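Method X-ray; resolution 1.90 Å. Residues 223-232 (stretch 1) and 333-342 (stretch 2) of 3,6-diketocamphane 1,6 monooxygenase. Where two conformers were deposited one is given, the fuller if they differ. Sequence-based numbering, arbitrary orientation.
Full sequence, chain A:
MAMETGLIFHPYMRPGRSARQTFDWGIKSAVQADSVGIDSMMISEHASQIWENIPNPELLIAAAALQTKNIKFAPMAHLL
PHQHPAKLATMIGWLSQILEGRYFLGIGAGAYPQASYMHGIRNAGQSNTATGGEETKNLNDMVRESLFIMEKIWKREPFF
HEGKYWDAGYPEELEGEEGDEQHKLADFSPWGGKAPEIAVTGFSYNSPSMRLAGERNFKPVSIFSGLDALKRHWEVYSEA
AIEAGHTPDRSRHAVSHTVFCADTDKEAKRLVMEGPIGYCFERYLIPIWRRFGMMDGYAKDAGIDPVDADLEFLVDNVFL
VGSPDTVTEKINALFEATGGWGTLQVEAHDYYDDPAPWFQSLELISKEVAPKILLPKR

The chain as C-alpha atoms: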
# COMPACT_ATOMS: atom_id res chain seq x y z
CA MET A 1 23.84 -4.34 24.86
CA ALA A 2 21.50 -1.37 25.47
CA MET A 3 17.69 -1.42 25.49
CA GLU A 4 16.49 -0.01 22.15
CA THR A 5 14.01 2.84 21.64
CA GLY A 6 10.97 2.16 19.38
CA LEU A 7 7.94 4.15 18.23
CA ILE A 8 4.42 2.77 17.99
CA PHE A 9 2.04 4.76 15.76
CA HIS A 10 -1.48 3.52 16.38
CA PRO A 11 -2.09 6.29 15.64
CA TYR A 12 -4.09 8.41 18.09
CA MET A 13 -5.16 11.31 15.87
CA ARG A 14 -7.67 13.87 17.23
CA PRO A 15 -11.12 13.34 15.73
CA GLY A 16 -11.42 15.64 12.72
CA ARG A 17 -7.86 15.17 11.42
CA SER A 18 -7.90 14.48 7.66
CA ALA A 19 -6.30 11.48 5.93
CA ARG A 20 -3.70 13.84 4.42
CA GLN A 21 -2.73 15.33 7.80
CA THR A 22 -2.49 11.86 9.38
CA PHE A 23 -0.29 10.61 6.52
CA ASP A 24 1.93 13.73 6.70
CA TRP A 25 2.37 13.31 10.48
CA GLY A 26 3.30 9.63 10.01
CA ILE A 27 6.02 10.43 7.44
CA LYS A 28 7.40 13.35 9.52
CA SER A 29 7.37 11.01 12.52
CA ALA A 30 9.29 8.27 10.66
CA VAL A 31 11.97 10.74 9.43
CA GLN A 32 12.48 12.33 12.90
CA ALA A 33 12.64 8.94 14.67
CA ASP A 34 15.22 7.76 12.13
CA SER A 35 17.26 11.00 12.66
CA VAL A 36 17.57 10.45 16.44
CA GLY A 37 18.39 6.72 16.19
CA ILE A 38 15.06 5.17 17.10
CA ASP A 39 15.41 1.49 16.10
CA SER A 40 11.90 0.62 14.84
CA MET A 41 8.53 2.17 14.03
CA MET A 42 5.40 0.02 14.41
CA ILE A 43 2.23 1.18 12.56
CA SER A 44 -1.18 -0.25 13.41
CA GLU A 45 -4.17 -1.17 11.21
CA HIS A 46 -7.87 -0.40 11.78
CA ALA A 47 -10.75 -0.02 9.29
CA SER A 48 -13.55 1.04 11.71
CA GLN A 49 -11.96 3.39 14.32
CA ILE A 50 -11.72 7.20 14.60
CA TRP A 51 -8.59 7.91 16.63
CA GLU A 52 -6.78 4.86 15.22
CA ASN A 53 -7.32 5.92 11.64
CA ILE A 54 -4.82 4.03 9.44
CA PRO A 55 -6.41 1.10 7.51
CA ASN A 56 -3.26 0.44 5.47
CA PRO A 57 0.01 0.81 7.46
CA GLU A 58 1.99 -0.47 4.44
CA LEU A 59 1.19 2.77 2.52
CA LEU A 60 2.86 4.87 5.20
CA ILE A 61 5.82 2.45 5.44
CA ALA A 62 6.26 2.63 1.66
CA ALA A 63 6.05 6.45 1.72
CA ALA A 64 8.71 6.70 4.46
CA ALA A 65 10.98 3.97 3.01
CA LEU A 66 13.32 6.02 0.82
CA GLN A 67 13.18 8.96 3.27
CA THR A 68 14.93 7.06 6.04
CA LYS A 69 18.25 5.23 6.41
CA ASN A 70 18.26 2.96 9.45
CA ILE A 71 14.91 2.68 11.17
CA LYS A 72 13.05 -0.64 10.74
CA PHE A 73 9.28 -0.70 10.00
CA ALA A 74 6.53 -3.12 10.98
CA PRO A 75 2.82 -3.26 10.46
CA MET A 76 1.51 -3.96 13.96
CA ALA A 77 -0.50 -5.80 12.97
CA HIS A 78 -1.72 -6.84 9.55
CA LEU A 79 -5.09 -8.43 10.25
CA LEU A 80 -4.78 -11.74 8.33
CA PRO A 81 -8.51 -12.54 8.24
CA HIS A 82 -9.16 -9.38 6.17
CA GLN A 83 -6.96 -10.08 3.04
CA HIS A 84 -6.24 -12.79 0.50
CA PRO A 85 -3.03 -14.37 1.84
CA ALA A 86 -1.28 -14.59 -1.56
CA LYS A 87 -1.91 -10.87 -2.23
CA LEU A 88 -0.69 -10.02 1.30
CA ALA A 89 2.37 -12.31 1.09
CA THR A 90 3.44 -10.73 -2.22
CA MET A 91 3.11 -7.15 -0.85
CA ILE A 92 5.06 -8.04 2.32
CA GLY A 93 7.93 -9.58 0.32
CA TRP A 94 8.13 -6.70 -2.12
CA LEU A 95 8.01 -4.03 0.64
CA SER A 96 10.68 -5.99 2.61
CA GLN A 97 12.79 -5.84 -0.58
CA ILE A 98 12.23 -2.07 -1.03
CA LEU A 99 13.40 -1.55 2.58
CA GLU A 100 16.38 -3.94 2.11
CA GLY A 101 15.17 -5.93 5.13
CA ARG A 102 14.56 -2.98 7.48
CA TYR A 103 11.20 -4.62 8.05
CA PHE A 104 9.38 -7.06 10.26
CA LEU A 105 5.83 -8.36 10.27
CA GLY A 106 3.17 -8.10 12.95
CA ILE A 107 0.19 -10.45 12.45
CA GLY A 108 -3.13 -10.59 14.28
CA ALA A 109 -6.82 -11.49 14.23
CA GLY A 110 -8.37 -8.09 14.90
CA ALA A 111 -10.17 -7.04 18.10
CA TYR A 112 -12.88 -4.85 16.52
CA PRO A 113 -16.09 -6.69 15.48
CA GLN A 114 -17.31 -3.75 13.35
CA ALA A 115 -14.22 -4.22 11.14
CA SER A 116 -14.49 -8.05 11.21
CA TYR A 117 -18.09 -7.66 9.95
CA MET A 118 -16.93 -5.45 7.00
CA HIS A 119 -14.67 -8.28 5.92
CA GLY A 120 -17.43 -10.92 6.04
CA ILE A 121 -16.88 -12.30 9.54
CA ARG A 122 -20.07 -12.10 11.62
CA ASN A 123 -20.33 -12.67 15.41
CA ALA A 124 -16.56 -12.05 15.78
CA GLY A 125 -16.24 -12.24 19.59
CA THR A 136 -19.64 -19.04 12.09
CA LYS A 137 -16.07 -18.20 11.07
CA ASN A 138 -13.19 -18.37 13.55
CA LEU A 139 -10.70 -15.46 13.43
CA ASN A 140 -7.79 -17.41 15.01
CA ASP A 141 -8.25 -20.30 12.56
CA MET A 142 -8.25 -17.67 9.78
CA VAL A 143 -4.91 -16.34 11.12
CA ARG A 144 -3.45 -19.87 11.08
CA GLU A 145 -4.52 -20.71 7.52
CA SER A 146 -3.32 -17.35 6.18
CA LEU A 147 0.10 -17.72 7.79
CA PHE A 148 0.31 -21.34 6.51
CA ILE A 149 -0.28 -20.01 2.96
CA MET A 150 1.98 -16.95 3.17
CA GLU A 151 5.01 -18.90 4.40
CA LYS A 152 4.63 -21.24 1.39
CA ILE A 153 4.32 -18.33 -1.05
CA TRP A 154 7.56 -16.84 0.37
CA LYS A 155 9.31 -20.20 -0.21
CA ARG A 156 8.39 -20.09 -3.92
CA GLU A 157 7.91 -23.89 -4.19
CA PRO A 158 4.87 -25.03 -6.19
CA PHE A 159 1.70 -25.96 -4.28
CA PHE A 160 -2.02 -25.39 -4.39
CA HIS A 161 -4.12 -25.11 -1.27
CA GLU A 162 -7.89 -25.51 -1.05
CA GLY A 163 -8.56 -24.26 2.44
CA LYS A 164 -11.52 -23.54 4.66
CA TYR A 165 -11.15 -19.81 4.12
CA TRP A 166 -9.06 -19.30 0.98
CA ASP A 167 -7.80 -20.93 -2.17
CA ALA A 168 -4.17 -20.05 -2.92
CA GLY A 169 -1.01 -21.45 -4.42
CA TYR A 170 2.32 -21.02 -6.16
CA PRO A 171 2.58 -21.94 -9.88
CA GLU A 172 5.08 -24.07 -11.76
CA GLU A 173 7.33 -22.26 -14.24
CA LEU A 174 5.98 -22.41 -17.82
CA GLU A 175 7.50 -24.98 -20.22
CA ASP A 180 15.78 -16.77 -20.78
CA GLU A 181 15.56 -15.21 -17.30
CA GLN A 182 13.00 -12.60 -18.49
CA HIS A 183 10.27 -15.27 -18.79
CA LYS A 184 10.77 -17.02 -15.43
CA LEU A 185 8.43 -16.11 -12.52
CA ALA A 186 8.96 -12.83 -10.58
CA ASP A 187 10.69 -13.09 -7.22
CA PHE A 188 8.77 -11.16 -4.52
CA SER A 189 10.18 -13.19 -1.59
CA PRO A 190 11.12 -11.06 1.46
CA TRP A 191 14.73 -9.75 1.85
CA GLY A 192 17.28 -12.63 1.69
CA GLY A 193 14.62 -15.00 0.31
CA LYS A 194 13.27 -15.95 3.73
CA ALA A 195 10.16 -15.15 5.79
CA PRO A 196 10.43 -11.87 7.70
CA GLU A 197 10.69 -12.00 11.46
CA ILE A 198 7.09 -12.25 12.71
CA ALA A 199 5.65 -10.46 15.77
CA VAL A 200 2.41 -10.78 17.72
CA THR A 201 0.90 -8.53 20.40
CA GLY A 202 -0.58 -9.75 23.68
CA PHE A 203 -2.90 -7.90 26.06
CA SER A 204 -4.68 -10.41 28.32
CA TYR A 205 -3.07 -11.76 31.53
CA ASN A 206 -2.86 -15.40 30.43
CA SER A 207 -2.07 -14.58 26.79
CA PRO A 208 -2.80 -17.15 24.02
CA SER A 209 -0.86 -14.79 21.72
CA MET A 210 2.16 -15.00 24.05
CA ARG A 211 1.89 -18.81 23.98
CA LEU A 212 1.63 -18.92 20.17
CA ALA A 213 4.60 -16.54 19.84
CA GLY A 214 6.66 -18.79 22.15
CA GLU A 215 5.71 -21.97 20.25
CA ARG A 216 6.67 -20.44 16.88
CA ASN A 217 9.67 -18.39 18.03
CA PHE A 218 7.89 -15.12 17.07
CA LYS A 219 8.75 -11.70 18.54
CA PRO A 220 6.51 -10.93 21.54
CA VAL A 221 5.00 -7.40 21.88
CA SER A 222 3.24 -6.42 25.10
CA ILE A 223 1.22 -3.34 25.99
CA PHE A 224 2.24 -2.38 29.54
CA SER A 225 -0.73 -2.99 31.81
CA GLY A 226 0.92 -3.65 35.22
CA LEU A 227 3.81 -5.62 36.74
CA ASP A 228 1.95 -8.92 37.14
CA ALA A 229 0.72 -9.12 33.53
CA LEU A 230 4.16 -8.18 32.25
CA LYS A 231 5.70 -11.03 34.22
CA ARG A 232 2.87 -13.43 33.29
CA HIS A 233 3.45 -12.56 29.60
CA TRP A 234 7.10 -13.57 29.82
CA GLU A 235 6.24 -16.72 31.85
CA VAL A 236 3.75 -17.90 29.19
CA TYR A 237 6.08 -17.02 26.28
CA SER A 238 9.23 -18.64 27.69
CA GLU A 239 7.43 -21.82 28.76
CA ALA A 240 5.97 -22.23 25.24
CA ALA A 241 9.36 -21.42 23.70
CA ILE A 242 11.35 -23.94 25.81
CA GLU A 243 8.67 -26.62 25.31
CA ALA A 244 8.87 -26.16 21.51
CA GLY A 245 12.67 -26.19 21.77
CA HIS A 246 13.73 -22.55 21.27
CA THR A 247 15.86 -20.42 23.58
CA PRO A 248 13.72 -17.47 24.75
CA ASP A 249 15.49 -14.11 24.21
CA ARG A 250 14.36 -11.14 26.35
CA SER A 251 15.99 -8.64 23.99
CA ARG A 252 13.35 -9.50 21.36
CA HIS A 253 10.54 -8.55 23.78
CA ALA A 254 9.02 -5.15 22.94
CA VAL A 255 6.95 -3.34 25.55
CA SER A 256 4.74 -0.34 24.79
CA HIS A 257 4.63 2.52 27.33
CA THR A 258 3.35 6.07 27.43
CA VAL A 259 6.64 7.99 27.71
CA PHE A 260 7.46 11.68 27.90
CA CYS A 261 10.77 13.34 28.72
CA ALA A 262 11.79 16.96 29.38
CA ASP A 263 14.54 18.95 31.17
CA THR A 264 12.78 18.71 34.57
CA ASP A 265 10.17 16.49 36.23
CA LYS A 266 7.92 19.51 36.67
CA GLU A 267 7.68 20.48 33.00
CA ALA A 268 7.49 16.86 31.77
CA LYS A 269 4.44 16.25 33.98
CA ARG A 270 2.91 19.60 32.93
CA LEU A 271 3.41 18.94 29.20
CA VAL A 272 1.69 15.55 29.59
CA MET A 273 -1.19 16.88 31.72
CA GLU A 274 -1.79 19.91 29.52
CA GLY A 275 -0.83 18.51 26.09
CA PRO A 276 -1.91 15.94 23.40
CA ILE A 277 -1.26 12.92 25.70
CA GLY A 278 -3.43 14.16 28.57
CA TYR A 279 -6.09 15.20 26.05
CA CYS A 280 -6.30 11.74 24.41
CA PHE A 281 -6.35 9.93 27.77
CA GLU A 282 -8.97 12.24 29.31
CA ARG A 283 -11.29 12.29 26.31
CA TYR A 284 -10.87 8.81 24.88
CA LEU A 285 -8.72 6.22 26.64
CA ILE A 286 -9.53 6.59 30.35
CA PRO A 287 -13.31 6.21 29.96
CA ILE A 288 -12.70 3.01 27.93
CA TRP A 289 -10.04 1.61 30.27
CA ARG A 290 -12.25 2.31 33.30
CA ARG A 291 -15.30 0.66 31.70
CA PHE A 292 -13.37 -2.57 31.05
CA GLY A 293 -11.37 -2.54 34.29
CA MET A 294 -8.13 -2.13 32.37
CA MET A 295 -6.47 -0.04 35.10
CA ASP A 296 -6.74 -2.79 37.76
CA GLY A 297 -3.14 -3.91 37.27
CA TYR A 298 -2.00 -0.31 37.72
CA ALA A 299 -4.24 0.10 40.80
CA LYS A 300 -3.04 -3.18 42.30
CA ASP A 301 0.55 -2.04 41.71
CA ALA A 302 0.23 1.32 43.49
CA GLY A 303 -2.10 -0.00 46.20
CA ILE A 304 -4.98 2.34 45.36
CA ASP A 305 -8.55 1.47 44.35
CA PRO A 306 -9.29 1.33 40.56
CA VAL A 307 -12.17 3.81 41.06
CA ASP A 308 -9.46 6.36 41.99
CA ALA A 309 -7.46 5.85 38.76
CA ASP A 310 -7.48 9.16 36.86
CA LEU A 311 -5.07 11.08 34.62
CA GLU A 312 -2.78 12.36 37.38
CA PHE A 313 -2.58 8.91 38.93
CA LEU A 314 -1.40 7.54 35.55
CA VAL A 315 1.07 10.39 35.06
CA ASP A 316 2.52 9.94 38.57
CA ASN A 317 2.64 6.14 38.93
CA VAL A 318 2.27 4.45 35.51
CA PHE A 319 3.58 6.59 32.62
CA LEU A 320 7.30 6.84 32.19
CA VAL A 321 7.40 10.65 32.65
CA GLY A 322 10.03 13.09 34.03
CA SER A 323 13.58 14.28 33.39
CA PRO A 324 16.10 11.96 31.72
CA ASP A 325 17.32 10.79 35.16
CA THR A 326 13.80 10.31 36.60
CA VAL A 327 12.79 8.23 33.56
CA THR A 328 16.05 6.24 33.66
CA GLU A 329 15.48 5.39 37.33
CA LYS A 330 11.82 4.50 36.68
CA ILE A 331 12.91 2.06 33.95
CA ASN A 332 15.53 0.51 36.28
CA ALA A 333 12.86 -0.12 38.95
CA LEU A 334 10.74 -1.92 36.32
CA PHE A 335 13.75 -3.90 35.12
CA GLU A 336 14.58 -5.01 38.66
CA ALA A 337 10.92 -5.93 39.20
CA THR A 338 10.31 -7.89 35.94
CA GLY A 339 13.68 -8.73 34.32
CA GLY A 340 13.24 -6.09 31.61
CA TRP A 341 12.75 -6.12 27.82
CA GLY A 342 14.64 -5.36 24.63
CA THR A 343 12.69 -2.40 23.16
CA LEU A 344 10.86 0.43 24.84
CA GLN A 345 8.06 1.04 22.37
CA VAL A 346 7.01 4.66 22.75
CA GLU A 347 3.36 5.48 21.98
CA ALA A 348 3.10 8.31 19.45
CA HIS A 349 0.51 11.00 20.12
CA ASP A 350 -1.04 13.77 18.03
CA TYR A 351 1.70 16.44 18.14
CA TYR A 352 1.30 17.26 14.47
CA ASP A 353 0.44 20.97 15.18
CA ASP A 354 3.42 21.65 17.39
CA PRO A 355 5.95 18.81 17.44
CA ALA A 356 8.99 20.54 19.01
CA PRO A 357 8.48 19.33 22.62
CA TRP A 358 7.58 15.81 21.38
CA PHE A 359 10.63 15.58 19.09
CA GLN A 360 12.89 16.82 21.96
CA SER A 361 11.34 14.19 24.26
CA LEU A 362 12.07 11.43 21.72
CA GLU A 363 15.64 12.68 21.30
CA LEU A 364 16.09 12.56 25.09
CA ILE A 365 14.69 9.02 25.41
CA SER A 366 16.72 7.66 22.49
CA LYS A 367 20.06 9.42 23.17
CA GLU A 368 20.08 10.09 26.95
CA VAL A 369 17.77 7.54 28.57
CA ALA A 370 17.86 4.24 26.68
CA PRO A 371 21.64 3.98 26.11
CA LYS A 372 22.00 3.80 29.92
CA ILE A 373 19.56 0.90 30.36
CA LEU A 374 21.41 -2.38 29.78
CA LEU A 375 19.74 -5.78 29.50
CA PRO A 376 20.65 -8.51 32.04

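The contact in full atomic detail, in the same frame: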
# COMPACT_ATOMS: atom_id res chain seq x y z
N ILE A 223 1.64 -4.67 25.58
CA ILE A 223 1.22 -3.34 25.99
C ILE A 223 1.30 -3.31 27.52
O ILE A 223 0.68 -4.14 28.19
CB ILE A 223 -0.22 -3.01 25.54
CG1 ILE A 223 -0.46 -3.38 24.06
CG2 ILE A 223 -0.55 -1.55 25.83
CD1 ILE A 223 0.28 -2.56 23.02
N PHE A 224 2.07 -2.38 28.08
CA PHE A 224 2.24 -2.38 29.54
C PHE A 224 0.94 -2.12 30.25
O PHE A 224 0.29 -1.10 30.01
CB PHE A 224 3.29 -1.39 30.03
CG PHE A 224 3.52 -1.45 31.52
CD1 PHE A 224 4.14 -2.55 32.10
CD2 PHE A 224 3.11 -0.41 32.35
CE1 PHE A 224 4.36 -2.61 33.47
CE2 PHE A 224 3.31 -0.46 33.72
CZ PHE A 224 3.94 -1.57 34.28
N SER A 225 0.55 -3.06 31.11
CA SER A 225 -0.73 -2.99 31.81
C SER A 225 -0.60 -3.32 33.30
O SER A 225 -1.60 -3.58 33.97
CB SER A 225 -1.76 -3.91 31.13
OG SER A 225 -1.51 -5.27 31.41
N GLY A 226 0.63 -3.28 33.82
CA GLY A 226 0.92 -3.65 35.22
C GLY A 226 2.03 -4.68 35.33
O GLY A 226 2.31 -5.41 34.37
N LEU A 227 2.65 -4.75 36.51
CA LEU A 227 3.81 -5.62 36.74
C LEU A 227 3.49 -7.11 36.61
O LEU A 227 4.28 -7.88 36.06
CB LEU A 227 4.44 -5.35 38.11
CG LEU A 227 5.07 -3.99 38.43
CD1 LEU A 227 5.44 -3.91 39.90
CD2 LEU A 227 6.29 -3.73 37.56
N ASP A 228 2.33 -7.52 37.13
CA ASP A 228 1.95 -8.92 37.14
C ASP A 228 1.76 -9.46 35.72
O ASP A 228 2.34 -10.49 35.36
CB ASP A 228 0.69 -9.15 37.98
CG ASP A 228 0.92 -8.90 39.47
OD1 ASP A 228 2.06 -9.11 39.95
OD2 ASP A 228 -0.04 -8.50 40.16
N ALA A 229 0.96 -8.75 34.93
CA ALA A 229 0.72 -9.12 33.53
C ALA A 229 2.01 -9.16 32.74
O ALA A 229 2.21 -10.07 31.94
CB ALA A 229 -0.29 -8.19 32.86
N LEU A 230 2.90 -8.20 32.98
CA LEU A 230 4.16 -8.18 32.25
C LEU A 230 4.96 -9.44 32.55
O LEU A 230 5.52 -10.08 31.65
CB LEU A 230 4.96 -6.90 32.53
CG LEU A 230 6.19 -6.70 31.63
CD1 LEU A 230 5.81 -6.69 30.15
CD2 LEU A 230 6.96 -5.43 31.99
N LYS A 231 5.00 -9.82 33.82
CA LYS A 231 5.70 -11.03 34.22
C LYS A 231 4.98 -12.27 33.71
O LYS A 231 5.62 -13.18 33.18
CB LYS A 231 5.92 -11.06 35.74
CG LYS A 231 6.99 -10.08 36.21
CD LYS A 231 7.36 -10.32 37.67
CE LYS A 231 6.25 -9.88 38.61
NZ LYS A 231 6.39 -10.54 39.94
N ARG A 232 3.65 -12.31 33.84
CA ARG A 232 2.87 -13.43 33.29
C ARG A 232 3.09 -13.62 31.78
O ARG A 232 3.18 -14.75 31.29
CB ARG A 232 1.38 -13.25 33.60
CG ARG A 232 0.51 -14.47 33.31
CD ARG A 232 0.93 -15.70 34.10
NE ARG A 232 0.30 -16.91 33.58
CZ ARG A 232 0.84 -18.13 33.64
NH1 ARG A 232 2.03 -18.32 34.19
NH2 ARG A 232 0.18 -19.15 33.12
N ALA A 333 13.82 0.48 38.02
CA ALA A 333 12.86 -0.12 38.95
C ALA A 333 12.02 -1.21 38.28
O ALA A 333 11.85 -2.29 38.83
CB ALA A 333 11.97 0.94 39.58
N LEU A 334 11.51 -0.93 37.07
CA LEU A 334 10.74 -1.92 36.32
C LEU A 334 11.58 -3.12 35.94
O LEU A 334 11.12 -4.26 36.06
CB LEU A 334 10.10 -1.31 35.07
CG LEU A 334 8.93 -0.38 35.32
CD1 LEU A 334 8.74 0.53 34.12
CD2 LEU A 334 7.67 -1.19 35.61
N PHE A 335 12.81 -2.85 35.50
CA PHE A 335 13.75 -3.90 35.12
C PHE A 335 14.09 -4.82 36.28
O PHE A 335 14.12 -6.04 36.12
CB PHE A 335 15.02 -3.30 34.53
CG PHE A 335 15.00 -3.18 33.02
CD1 PHE A 335 13.95 -2.55 32.36
CD2 PHE A 335 16.05 -3.69 32.25
CE1 PHE A 335 13.93 -2.44 30.98
CE2 PHE A 335 16.04 -3.58 30.87
CZ PHE A 335 14.98 -2.95 30.24
N GLU A 336 14.34 -4.23 37.45
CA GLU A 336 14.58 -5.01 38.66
C GLU A 336 13.34 -5.83 39.03
O GLU A 336 13.46 -6.98 39.46
CB GLU A 336 14.99 -4.11 39.83
CG GLU A 336 16.47 -3.74 39.82
CD GLU A 336 17.37 -4.94 39.63
OE1 GLU A 336 17.24 -5.63 38.60
OE2 GLU A 336 18.22 -5.19 40.51
N ALA A 337 12.16 -5.25 38.83
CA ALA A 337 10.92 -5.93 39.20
C ALA A 337 10.46 -7.04 38.25
O ALA A 337 9.77 -7.97 38.68
CB ALA A 337 9.81 -4.91 39.41
N THR A 338 10.84 -6.96 36.97
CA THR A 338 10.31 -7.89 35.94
C THR A 338 11.38 -8.66 35.16
O THR A 338 11.07 -9.68 34.54
CB THR A 338 9.44 -7.15 34.89
OG1 THR A 338 10.25 -6.24 34.14
CG2 THR A 338 8.29 -6.40 35.55
N GLY A 339 12.61 -8.16 35.15
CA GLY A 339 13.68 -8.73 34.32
C GLY A 339 14.00 -7.86 33.11
O GLY A 339 15.08 -7.97 32.53
N GLY A 340 13.05 -7.01 32.73
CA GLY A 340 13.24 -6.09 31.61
C GLY A 340 12.74 -6.57 30.25
O GLY A 340 11.98 -7.53 30.15
N TRP A 341 13.19 -5.88 29.20
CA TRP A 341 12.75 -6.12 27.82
C TRP A 341 13.78 -5.52 26.89
O TRP A 341 14.63 -4.75 27.32
CB TRP A 341 11.38 -5.46 27.56
CG TRP A 341 11.34 -3.98 27.90
CD1 TRP A 341 11.83 -2.95 27.14
CD2 TRP A 341 10.83 -3.39 29.10
NE1 TRP A 341 11.65 -1.76 27.79
CE2 TRP A 341 11.03 -1.99 28.98
CE3 TRP A 341 10.22 -3.89 30.25
CZ2 TRP A 341 10.64 -1.10 29.98
CZ3 TRP A 341 9.83 -3.00 31.25
CH2 TRP A 341 10.04 -1.62 31.10
N GLY A 342 13.69 -5.86 25.61
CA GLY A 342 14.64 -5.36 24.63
C GLY A 342 14.34 -4.00 24.01
O GLY A 342 15.27 -3.26 23.68

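The contact joins the first turns of one helix, residues 227-232, to the last turn of another, 333-338, and to the loop that follows it. No hydrogen bond crosses between the stretches; what holds them is the packing of side chains, which buries a modest 335 Å², both sides summed. The helix axes come no closer than 10.6 Å and their directions differ by 55°, so side chains must span the gap, and their rotamers determine which atoms meet.

Leu-227 shows this best. Its CA-to-CB bond points sideways, yet the common leucine rotamer, chi1 m and chi2 t, carries its end toward the second helix. There Leu-227 CD2 lies 3.5 Å from Leu-334 CD2, 4.1 Å from Ala-337 CB and 3.9 Å from Thr-338 CG2, so one methyl touches three residues along a single helical turn. Leu-334 behaves in the same way: its CB also starts out sideways, and the same m, t combination brings its end across. Two flexible, branched apolar side chains thus meet tip to tip. Leu-334 CD2 also lies 4.0 Å from Phe-224 CZ. Phe-224 precedes the first helix, and its chi1 of -177° (t) extends the ring far enough for its outermost carbon to reach the leucine.

Leu-230 lies one turn beyond Gly-226, to whose O its own N is hydrogen-bonded. Its CB points toward the other stretch, and its side chain adopts the other common leucine rotamer, t and p. From there Leu-230 CD2 reaches Thr-338 CG2 at 3.9 Å and Trp-341 CZ3 at 3.8 Å. The broad indole of Trp-341, with chi1 p, extends the apolar surface past the end of the helix.

Thr-338, the last residue of the second helix, makes contacts with three residues of the first stretch. With chi1 at 65° (p), its hydroxyl is bonded within its own stretch: Thr-338 OG1 donates to Leu-334 O at 2.9 Å and accepts from Gly-340 N, 3.2 Å away. The first bond supplements the weak backbone bond from Thr-338 N to the same carbonyl; the second ties the loop back to the helix end. The methyl CG2 is the closest atom to Leu-227, Leu-230 and Lys-231, although Thr-338 OG1 also lies 4.0 Å from Leu-230 CD2. Threonine suits the place because it offers a hydroxyl and a methyl on the same carbon. Ala-337, at the exposed border, presents only a methyl toward Leu-227.

Lys-231 closes the contact with its aliphatic portion. Lys-231 CG lies 4.0 Å from Thr-338 CG2, and Lys-231 CD lies 3.5 Å from Ala-337 O, a van der Waals approach. A long chain with a charged end suits this exposed position, where its methylenes can cover the neighbouring helix.

Three of the glycines have backbone angles that call for glycine. Gly-226, at the N-cap position, Gly-339, which leaves the helix with phi of 106°, and Gly-340 all have angles that would jam a CB against the preceding carbonyl. At Gly-340 an ideal CB would also lie 2.6 Å from Phe-335 CD2, a clash.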